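Local coordinates for pesticidal crystal protein Cry2Aa (Bacillus thuringiensis serovar kurstaki, PDB 1I5P) that promotes colloid-osmotic lysis of midgut epithelial cells in dipteran and lepidopteran larvae, acting as a three-domain insecticidal crystal toxin, at residues A[497-511]-A[521-535]. Numbering follows the deposited sequence.
Sequences SPIHATQVNNQTRTF and DSLRFEQSNTTARYT
F511 and R524 form an antiparallel hydrogen-bonded pair. R524 N gives a straight bond to F511 O at 2.7 Å, and F511 N returns one to R524 O. The side chains of both residues leave on the same face of the sheet. There the R524 guanidinium lies with one face over F511 CB, and R524 NH2 is 3.5 Å from that carbon. E526 holds the R524 guanidinium in a side-on salt bridge: R524 NE and NH2 both bond to E526 OE2, which lies near the guanidinium plane. The E526 carboxylate also borders the phenyl ring, with E526 OE1 3.5 Å from F511 CE1.

R509 bends at chi2 and chi3 (-82° and -58°). This folds its guanidinium back over Q527. Q527 CB sits over one face of the R509 guanidinium, 3.5 Å from R509 NH1. The Q527 amide in turn stacks on the N506 amide, their planes only 4° apart. R509 and Q527 lie just beyond the open end of the hairpin of strands 510-513 and 522-525, which belongs to the C-terminal lectin-like jelly-roll sandwich. Segment 521-535 then crosses to the other sheet, where strand 530-537 pairs with 503-504. A classic beta bulge sets T502 and Q503 against R533.

Between the two sheets, L523 packs on I499 and T510, and V504 touches F525 and A532. Beyond them Y534 OH donates to P498 O at 2.6 Å, in the carbonyl plane on a lone pair. A501 CB covers a face of the same ring in a CH-pi contact. Water 4 donates to both T510 OG1 and T530 OG1 and accepts from Q527 N.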
ATOM      1  N   SER A 497      -7.003  -6.524   6.176  1.00 12.89           N
ATOM      2  CA  SER A 497      -7.545  -6.032   4.926  1.00 13.43           C
ATOM      3  C   SER A 497      -8.705  -6.921   4.525  1.00 14.60           C
ATOM      4  O   SER A 497      -8.599  -8.154   4.560  1.00 14.25           O
ATOM      5  CB  SER A 497      -6.491  -6.061   3.816  1.00 13.53           C
ATOM      6  OG  SER A 497      -7.113  -5.887   2.553  1.00 13.64           O
ATOM      7  N   PRO A 498      -9.833  -6.310   4.146  1.00 13.35           N
ATOM      8  CA  PRO A 498     -11.012  -7.064   3.731  1.00 13.46           C
ATOM      9  C   PRO A 498     -10.690  -7.949   2.539  1.00 13.47           C
ATOM     10  O   PRO A 498     -11.414  -8.893   2.250  1.00 11.06           O
ATOM     11  CB  PRO A 498     -12.008  -5.963   3.387  1.00 15.28           C
ATOM     12  CG  PRO A 498     -11.665  -4.898   4.384  1.00 13.37           C
ATOM     13  CD  PRO A 498     -10.153  -4.876   4.271  1.00 14.96           C
ATOM     14  N   ILE A 499      -9.594  -7.642   1.850  1.00 13.78           N
ATOM     15  CA  ILE A 499      -9.196  -8.414   0.678  1.00 13.68           C
ATOM     16  C   ILE A 499      -8.626  -9.776   1.066  1.00 13.09           C
ATOM     17  O   ILE A 499      -8.723 -10.742   0.303  1.00 13.93           O
ATOM     18  CB  ILE A 499      -8.128  -7.663  -0.165  1.00 16.32           C
ATOM     19  CG1 ILE A 499      -8.626  -6.255  -0.524  1.00 17.59           C
ATOM     20  CG2 ILE A 499      -7.788  -8.469  -1.416  1.00 11.90           C
ATOM     21  CD1 ILE A 499     -10.037  -6.199  -1.080  1.00 19.01           C
ATOM     22  N   HIS A 500      -8.049  -9.847   2.262  1.00 11.60           N
ATOM     23  CA  HIS A 500      -7.422 -11.070   2.762  1.00 13.34           C
ATOM     24  C   HIS A 500      -8.404 -11.983   3.483  1.00 14.31           C
ATOM     25  O   HIS A 500      -8.193 -12.362   4.639  1.00 14.25           O
ATOM     26  CB  HIS A 500      -6.274 -10.697   3.696  1.00 12.45           C
ATOM     27  CG  HIS A 500      -5.197  -9.896   3.034  1.00 14.31           C
ATOM     28  ND1 HIS A 500      -4.293  -9.132   3.742  1.00 12.75           N
ATOM     29  CD2 HIS A 500      -4.854  -9.773   1.729  1.00 16.18           C
ATOM     30  CE1 HIS A 500      -3.439  -8.576   2.903  1.00 15.65           C
ATOM     31  NE2 HIS A 500      -3.756  -8.949   1.675  1.00 16.06           N
ATOM     32  N   ALA A 501      -9.472 -12.345   2.788  1.00 13.91           N
ATOM     33  CA  ALA A 501     -10.488 -13.206   3.364  1.00 14.11           C
ATOM     34  C   ALA A 501     -10.174 -14.680   3.196  1.00 13.85           C
ATOM     35  O   ALA A 501      -9.396 -15.073   2.324  1.00 12.88           O
ATOM     36  CB  ALA A 501     -11.836 -12.898   2.737  1.00 13.80           C
ATOM     37  N   THR A 502     -10.775 -15.496   4.052  1.00 13.21           N
ATOM     38  CA  THR A 502     -10.609 -16.938   3.963  1.00 13.82           C
ATOM     39  C   THR A 502     -11.425 -17.369   2.751  1.00 13.32           C
ATOM     40  O   THR A 502     -10.992 -18.196   1.947  1.00 14.99           O
ATOM     41  CB  THR A 502     -11.176 -17.640   5.207  1.00 15.23           C
ATOM     42  OG1 THR A 502     -10.411 -17.258   6.357  1.00 14.79           O
ATOM     43  CG2 THR A 502     -11.127 -19.152   5.035  1.00 12.82           C
ATOM     44  N   GLN A 503     -12.616 -16.789   2.636  1.00 11.60           N
ATOM     45  CA  GLN A 503     -13.523 -17.080   1.534  1.00 16.32           C
ATOM     46  C   GLN A 503     -14.661 -16.065   1.491  1.00 15.96           C
ATOM     47  O   GLN A 503     -15.027 -15.482   2.513  1.00 15.49           O
ATOM     48  CB  GLN A 503     -14.108 -18.494   1.666  1.00 14.18           C
ATOM     49  CG  GLN A 503     -14.938 -18.739   2.918  1.00 16.94           C
ATOM     50  CD  GLN A 503     -15.658 -20.079   2.872  1.00 19.65           C
ATOM     51  OE1 GLN A 503     -16.477 -20.324   1.984  1.00 19.56           O
ATOM     52  NE2 GLN A 503     -15.347 -20.956   3.819  1.00 18.37           N
ATOM     53  N   VAL A 504     -15.204 -15.858   0.295  1.00 17.00           N
ATOM     54  CA  VAL A 504     -16.308 -14.929   0.084  1.00 16.87           C
ATOM     55  C   VAL A 504     -17.286 -15.573  -0.891  1.00 17.67           C
ATOM     56  O   VAL A 504     -16.868 -16.166  -1.882  1.00 17.45           O
ATOM     57  CB  VAL A 504     -15.817 -13.599  -0.547  1.00 18.17           C
ATOM     58  CG1 VAL A 504     -16.959 -12.586  -0.582  1.00 18.99           C
ATOM     59  CG2 VAL A 504     -14.632 -13.046   0.234  1.00 16.13           C
ATOM     60  N   ASN A 505     -18.583 -15.478  -0.615  1.00 17.73           N
ATOM     61  CA  ASN A 505     -19.567 -16.035  -1.537  1.00 18.66           C
ATOM     62  C   ASN A 505     -20.032 -14.916  -2.466  1.00 19.26           C
ATOM     63  O   ASN A 505     -19.617 -13.766  -2.304  1.00 18.58           O
ATOM     64  CB  ASN A 505     -20.753 -16.648  -0.776  1.00 19.90           C
ATOM     65  CG  ASN A 505     -21.473 -15.651   0.108  1.00 20.66           C
ATOM     66  OD1 ASN A 505     -22.395 -16.018   0.836  1.00 25.04           O
ATOM     67  ND2 ASN A 505     -21.067 -14.393   0.051  1.00 19.49           N
ATOM     68  N   ASN A 506     -20.883 -15.239  -3.437  1.00 21.06           N
ATOM     69  CA  ASN A 506     -21.358 -14.232  -4.377  1.00 20.49           C
ATOM     70  C   ASN A 506     -20.138 -13.538  -4.988  1.00 19.52           C
ATOM     71  O   ASN A 506     -20.129 -12.323  -5.173  1.00 19.06           O
ATOM     72  CB  ASN A 506     -22.226 -13.191  -3.653  1.00 21.01           C
ATOM     73  CG  ASN A 506     -23.524 -13.774  -3.107  1.00 22.79           C
ATOM     74  OD1 ASN A 506     -24.180 -13.167  -2.255  1.00 22.38           O
ATOM     75  ND2 ASN A 506     -23.906 -14.941  -3.604  1.00 18.38           N
ATOM     76  N   GLN A 507     -19.104 -14.312  -5.300  1.00 19.44           N
ATOM     77  CA  GLN A 507     -17.880 -13.741  -5.860  1.00 20.00           C
ATOM     78  C   GLN A 507     -18.057 -13.021  -7.192  1.00 20.43           C
ATOM     79  O   GLN A 507     -17.325 -12.073  -7.480  1.00 18.10           O
ATOM     80  CB  GLN A 507     -16.802 -14.819  -5.996  1.00 19.83           C
ATOM     81  CG  GLN A 507     -16.296 -15.329  -4.654  1.00 21.71           C
ATOM     82  CD  GLN A 507     -15.286 -16.450  -4.794  1.00 24.67           C
ATOM     83  OE1 GLN A 507     -14.072 -16.233  -4.704  1.00 22.96           O
ATOM     84  NE2 GLN A 507     -15.782 -17.661  -5.015  1.00 21.83           N
ATOM     85  N   THR A 508     -19.025 -13.447  -8.001  1.00 19.05           N
ATOM     86  CA  THR A 508     -19.235 -12.802  -9.293  1.00 18.60           C
ATOM     87  C   THR A 508     -19.836 -11.415  -9.138  1.00 19.57           C
ATOM     88  O   THR A 508     -19.815 -10.619 -10.078  1.00 19.51           O
ATOM     89  CB  THR A 508     -20.171 -13.619 -10.196  1.00 19.15           C
ATOM     90  OG1 THR A 508     -21.467 -13.696  -9.590  1.00 21.76           O
ATOM     91  CG2 THR A 508     -19.615 -15.017 -10.413  1.00 16.83           C
ATOM     92  N   ARG A 509     -20.372 -11.134  -7.953  1.00 19.98           N
ATOM     93  CA  ARG A 509     -20.981  -9.841  -7.675  1.00 19.91           C
ATOM     94  C   ARG A 509     -20.170  -9.066  -6.639  1.00 18.94           C
ATOM     95  O   ARG A 509     -20.650  -8.086  -6.077  1.00 18.86           O
ATOM     96  CB  ARG A 509     -22.415 -10.030  -7.169  1.00 23.81           C
ATOM     97  CG  ARG A 509     -23.325 -10.859  -8.088  1.00 30.42           C
ATOM     98  CD  ARG A 509     -23.909 -10.035  -9.222  1.00 33.15           C
ATOM     99  NE  ARG A 509     -24.666  -8.891  -8.722  1.00 37.71           N
ATOM    100  CZ  ARG A 509     -25.815  -8.976  -8.059  1.00 40.50           C
ATOM    101  NH1 ARG A 509     -26.362 -10.160  -7.812  1.00 43.16           N
ATOM    102  NH2 ARG A 509     -26.406  -7.871  -7.625  1.00 41.94           N
ATOM    103  N   THR A 510     -18.939  -9.500  -6.390  1.00 18.85           N
ATOM    104  CA  THR A 510     -18.071  -8.837  -5.416  1.00 18.53           C
ATOM    105  C   THR A 510     -16.811  -8.341  -6.113  1.00 17.70           C
ATOM    106  O   THR A 510     -16.129  -9.108  -6.791  1.00 16.60           O
ATOM    107  CB  THR A 510     -17.674  -9.801  -4.272  1.00 20.77           C
ATOM    108  OG1 THR A 510     -18.852 -10.207  -3.564  1.00 23.00           O
ATOM    109  CG2 THR A 510     -16.710  -9.121  -3.302  1.00 19.39           C
ATOM    110  N   PHE A 511     -16.495  -7.063  -5.933  1.00 17.02           N
ATOM    111  CA  PHE A 511     -15.329  -6.480  -6.587  1.00 17.75           C
ATOM    112  C   PHE A 511     -14.379  -5.739  -5.659  1.00 17.24           C
ATOM    113  O   PHE A 511     -14.772  -5.224  -4.617  1.00 16.49           O
ATOM    114  CB  PHE A 511     -15.776  -5.506  -7.687  1.00 16.70           C
ATOM    115  CG  PHE A 511     -16.725  -6.107  -8.684  1.00 15.72           C
ATOM    116  CD1 PHE A 511     -18.064  -6.299  -8.359  1.00 15.00           C
ATOM    117  CD2 PHE A 511     -16.271  -6.512  -9.936  1.00 13.21           C
ATOM    118  CE1 PHE A 511     -18.942  -6.884  -9.267  1.00 17.86           C
ATOM    119  CE2 PHE A 511     -17.141  -7.101 -10.853  1.00 16.76           C
ATOM    120  CZ  PHE A 511     -18.482  -7.289 -10.515  1.00 12.10           C
ATOM    121  N   ASP A 521      -7.167  -1.414  -0.929  1.00 10.66           N
ATOM    122  CA  ASP A 521      -8.477  -1.294  -1.555  1.00 10.37           C
ATOM    123  C   ASP A 521      -9.582  -1.899  -0.700  1.00 11.71           C
ATOM    124  O   ASP A 521      -9.321  -2.599   0.279  1.00 11.12           O
ATOM    125  CB  ASP A 521      -8.467  -1.940  -2.948  1.00  8.29           C
ATOM    126  CG  ASP A 521      -7.480  -1.271  -3.893  1.00 11.91           C
ATOM    127  OD1 ASP A 521      -7.131  -0.089  -3.654  1.00 12.21           O
ATOM    128  OD2 ASP A 521      -7.058  -1.919  -4.880  1.00 14.68           O
ATOM    129  N   SER A 522     -10.823  -1.608  -1.074  1.00 12.15           N
ATOM    130  CA  SER A 522     -11.971  -2.120  -0.344  1.00 13.67           C
ATOM    131  C   SER A 522     -12.652  -3.251  -1.107  1.00 14.21           C
ATOM    132  O   SER A 522     -12.358  -3.497  -2.283  1.00 12.23           O
ATOM    133  CB  SER A 522     -12.981  -0.995  -0.080  1.00 14.54           C
ATOM    134  OG  SER A 522     -13.517  -0.488  -1.293  1.00 13.09           O
ATOM    135  N   LEU A 523     -13.552  -3.945  -0.417  1.00 14.72           N
ATOM    136  CA  LEU A 523     -14.300  -5.042  -1.010  1.00 16.40           C
ATOM    137  C   LEU A 523     -15.726  -4.524  -1.184  1.00 17.39           C
ATOM    138  O   LEU A 523     -16.409  -4.215  -0.204  1.00 15.52           O
ATOM    139  CB  LEU A 523     -14.274  -6.260  -0.078  1.00 17.86           C
ATOM    140  CG  LEU A 523     -14.306  -7.648  -0.725  1.00 22.50           C
ATOM    141  CD1 LEU A 523     -13.177  -7.779  -1.748  1.00 18.44           C
ATOM    142  CD2 LEU A 523     -14.175  -8.721   0.362  1.00 20.39           C
ATOM    143  N   ARG A 524     -16.164  -4.403  -2.433  1.00 17.10           N
ATOM    144  CA  ARG A 524     -17.505  -3.907  -2.706  1.00 19.10           C
ATOM    145  C   ARG A 524     -18.490  -5.039  -2.967  1.00 17.48           C
ATOM    146  O   ARG A 524     -18.343  -5.794  -3.929  1.00 18.45           O
ATOM    147  CB  ARG A 524     -17.494  -2.953  -3.906  1.00 18.59           C
ATOM    148  CG  ARG A 524     -18.850  -2.307  -4.167  1.00 21.32           C
ATOM    149  CD  ARG A 524     -18.848  -1.389  -5.388  1.00 20.38           C
ATOM    150  NE  ARG A 524     -18.668  -2.111  -6.648  1.00 19.66           N
ATOM    151  CZ  ARG A 524     -17.612  -1.977  -7.445  1.00 20.62           C
ATOM    152  NH1 ARG A 524     -16.629  -1.149  -7.116  1.00 21.75           N
ATOM    153  NH2 ARG A 524     -17.544  -2.654  -8.581  1.00 18.57           N
ATOM    154  N   PHE A 525     -19.488  -5.154  -2.098  1.00 17.31           N
ATOM    155  CA  PHE A 525     -20.517  -6.177  -2.237  1.00 19.76           C
ATOM    156  C   PHE A 525     -21.680  -5.585  -3.031  1.00 20.82           C
ATOM    157  O   PHE A 525     -22.277  -4.588  -2.625  1.00 20.22           O
ATOM    158  CB  PHE A 525     -21.022  -6.631  -0.859  1.00 17.57           C
ATOM    159  CG  PHE A 525     -19.949  -7.201   0.032  1.00 17.65           C
ATOM    160  CD1 PHE A 525     -19.769  -6.709   1.323  1.00 17.96           C
ATOM    161  CD2 PHE A 525     -19.120  -8.224  -0.416  1.00 16.39           C
ATOM    162  CE1 PHE A 525     -18.775  -7.230   2.155  1.00 16.60           C
ATOM    163  CE2 PHE A 525     -18.121  -8.752   0.409  1.00 16.85           C
ATOM    164  CZ  PHE A 525     -17.950  -8.252   1.697  1.00 14.50           C
ATOM    165  N   GLU A 526     -21.993  -6.190  -4.170  1.00 21.51           N
ATOM    166  CA  GLU A 526     -23.090  -5.704  -4.999  1.00 23.08           C
ATOM    167  C   GLU A 526     -24.313  -6.595  -4.871  1.00 24.61           C
ATOM    168  O   GLU A 526     -25.393  -6.248  -5.344  1.00 26.06           O
ATOM    169  CB  GLU A 526     -22.650  -5.622  -6.463  1.00 21.08           C
ATOM    170  CG  GLU A 526     -21.660  -4.503  -6.735  1.00 20.74           C
ATOM    171  CD  GLU A 526     -21.270  -4.405  -8.196  1.00 21.78           C
ATOM    172  OE1 GLU A 526     -21.921  -5.058  -9.038  1.00 23.03           O
ATOM    173  OE2 GLU A 526     -20.314  -3.662  -8.506  1.00 23.50           O
ATOM    174  N   GLN A 527     -24.134  -7.748  -4.234  1.00 25.10           N
ATOM    175  CA  GLN A 527     -25.226  -8.689  -4.027  1.00 24.92           C
ATOM    176  C   GLN A 527     -25.541  -8.805  -2.541  1.00 24.88           C
ATOM    177  O   GLN A 527     -24.649  -9.010  -1.718  1.00 23.07           O
ATOM    178  CB  GLN A 527     -24.860 -10.061  -4.599  1.00 27.09           C
ATOM    179  CG  GLN A 527     -25.838 -11.166  -4.231  1.00 28.56           C
ATOM    180  CD  GLN A 527     -25.687 -12.392  -5.104  1.00 31.76           C
ATOM    181  OE1 GLN A 527     -24.684 -12.555  -5.803  1.00 33.05           O
ATOM    182  NE2 GLN A 527     -26.679 -13.273  -5.062  1.00 32.34           N
ATOM    183  N   SER A 528     -26.817  -8.670  -2.203  1.00 23.88           N
ATOM    184  CA  SER A 528     -27.242  -8.751  -0.816  1.00 22.45           C
ATOM    185  C   SER A 528     -26.979 -10.147  -0.245  1.00 21.16           C
ATOM    186  O   SER A 528     -26.902 -11.130  -0.981  1.00 22.39           O
ATOM    187  CB  SER A 528     -28.729  -8.394  -0.707  1.00 21.37           C
ATOM    188  OG  SER A 528     -29.091  -8.114   0.632  1.00 19.16           O
ATOM    189  N   ASN A 529     -26.824 -10.216   1.073  1.00 20.86           N
ATOM    190  CA  ASN A 529     -26.559 -11.469   1.770  1.00 20.93           C
ATOM    191  C   ASN A 529     -25.238 -12.124   1.362  1.00 22.03           C
ATOM    192  O   ASN A 529     -25.157 -13.338   1.136  1.00 19.23           O
ATOM    193  CB  ASN A 529     -27.713 -12.454   1.569  1.00 21.00           C
ATOM    194  CG  ASN A 529     -27.661 -13.610   2.546  1.00 25.27           C
ATOM    195  OD1 ASN A 529     -27.014 -13.524   3.595  1.00 23.70           O
ATOM    196  ND2 ASN A 529     -28.356 -14.692   2.220  1.00 23.37           N
ATOM    197  N   THR A 530     -24.198 -11.305   1.268  1.00 21.56           N
ATOM    198  CA  THR A 530     -22.874 -11.799   0.932  1.00 20.17           C
ATOM    199  C   THR A 530     -22.116 -11.914   2.246  1.00 19.46           C
ATOM    200  O   THR A 530     -22.164 -11.013   3.084  1.00 18.38           O
ATOM    201  CB  THR A 530     -22.117 -10.825  -0.001  1.00 22.35           C
ATOM    202  OG1 THR A 530     -22.805 -10.728  -1.256  1.00 24.06           O
ATOM    203  CG2 THR A 530     -20.694 -11.317  -0.247  1.00 18.50           C
ATOM    204  N   THR A 531     -21.429 -13.032   2.431  1.00 18.77           N
ATOM    205  CA  THR A 531     -20.661 -13.254   3.642  1.00 16.92           C
ATOM    206  C   THR A 531     -19.188 -13.405   3.313  1.00 16.86           C
ATOM    207  O   THR A 531     -18.815 -14.166   2.419  1.00 16.24           O
ATOM    208  CB  THR A 531     -21.126 -14.524   4.386  1.00 17.98           C
ATOM    209  OG1 THR A 531     -22.454 -14.321   4.889  1.00 19.70           O
ATOM    210  CG2 THR A 531     -20.190 -14.837   5.544  1.00 14.92           C
ATOM    211  N   ALA A 532     -18.364 -12.658   4.037  1.00 14.14           N
ATOM    212  CA  ALA A 532     -16.922 -12.702   3.867  1.00 14.62           C
ATOM    213  C   ALA A 532     -16.332 -13.241   5.167  1.00 15.26           C
ATOM    214  O   ALA A 532     -16.520 -12.654   6.236  1.00 15.91           O
ATOM    215  CB  ALA A 532     -16.375 -11.299   3.576  1.00 10.78           C
ATOM    216  N   ARG A 533     -15.637 -14.369   5.081  1.00 15.39           N
ATOM    217  CA  ARG A 533     -15.031 -14.955   6.264  1.00 14.82           C
ATOM    218  C   ARG A 533     -13.543 -14.663   6.350  1.00 15.16           C
ATOM    219  O   ARG A 533     -12.825 -14.747   5.357  1.00 14.94           O
ATOM    220  CB  ARG A 533     -15.233 -16.472   6.293  1.00 14.38           C
ATOM    221  CG  ARG A 533     -14.276 -17.171   7.267  1.00 14.34           C
ATOM    222  CD  ARG A 533     -14.670 -18.601   7.551  1.00 17.71           C
ATOM    223  NE  ARG A 533     -15.928 -18.667   8.289  1.00 18.27           N
ATOM    224  CZ  ARG A 533     -16.483 -19.795   8.717  1.00 20.62           C
ATOM    225  NH1 ARG A 533     -15.892 -20.960   8.478  1.00 20.31           N
ATOM    226  NH2 ARG A 533     -17.621 -19.758   9.395  1.00 20.49           N
ATOM    227  N   TYR A 534     -13.092 -14.339   7.556  1.00 15.03           N
ATOM    228  CA  TYR A 534     -11.689 -14.062   7.822  1.00 13.53           C
ATOM    229  C   TYR A 534     -11.242 -14.940   8.981  1.00 14.41           C
ATOM    230  O   TYR A 534     -12.027 -15.248   9.879  1.00 11.32           O
ATOM    231  CB  TYR A 534     -11.491 -12.589   8.176  1.00 15.39           C
ATOM    232  CG  TYR A 534     -11.964 -11.660   7.087  1.00 14.64           C
ATOM    233  CD1 TYR A 534     -13.309 -11.327   6.969  1.00 12.52           C
ATOM    234  CD2 TYR A 534     -11.079 -11.174   6.131  1.00 15.29           C
ATOM    235  CE1 TYR A 534     -13.767 -10.536   5.919  1.00 15.00           C
ATOM    236  CE2 TYR A 534     -11.525 -10.381   5.076  1.00 16.86           C
ATOM    237  CZ  TYR A 534     -12.869 -10.072   4.977  1.00 13.43           C
ATOM    238  OH  TYR A 534     -13.318  -9.328   3.914  1.00 14.78           O
ATOM    239  N   THR A 535      -9.980 -15.352   8.950  1.00 14.11           N
ATOM    240  CA  THR A 535      -9.438 -16.198  10.003  1.00 14.19           C
ATOM    241  C   THR A 535      -8.168 -15.590  10.579  1.00 13.74           C
ATOM    242  O   THR A 535      -7.268 -15.172   9.842  1.00 11.04           O
ATOM    243  CB  THR A 535      -9.131 -17.609   9.477  1.00 13.06           C
ATOM    244  OG1 THR A 535     -10.297 -18.136   8.840  1.00 12.87           O
ATOM    245  CG2 THR A 535      -8.731 -18.536  10.630  1.00 15.05           C
TER
HETATM  246  O   HOH W   1      -7.327  -3.111   1.972  1.00 10.17           O
HETATM  247  O   HOH W   2      -8.366 -14.379   6.571  1.00 12.81           O
HETATM  248  O   HOH W   3     -24.338 -15.271   2.534  1.00 29.82           O
HETATM  249  O   HOH W   4     -21.559  -9.235  -3.268  1.00 11.87           O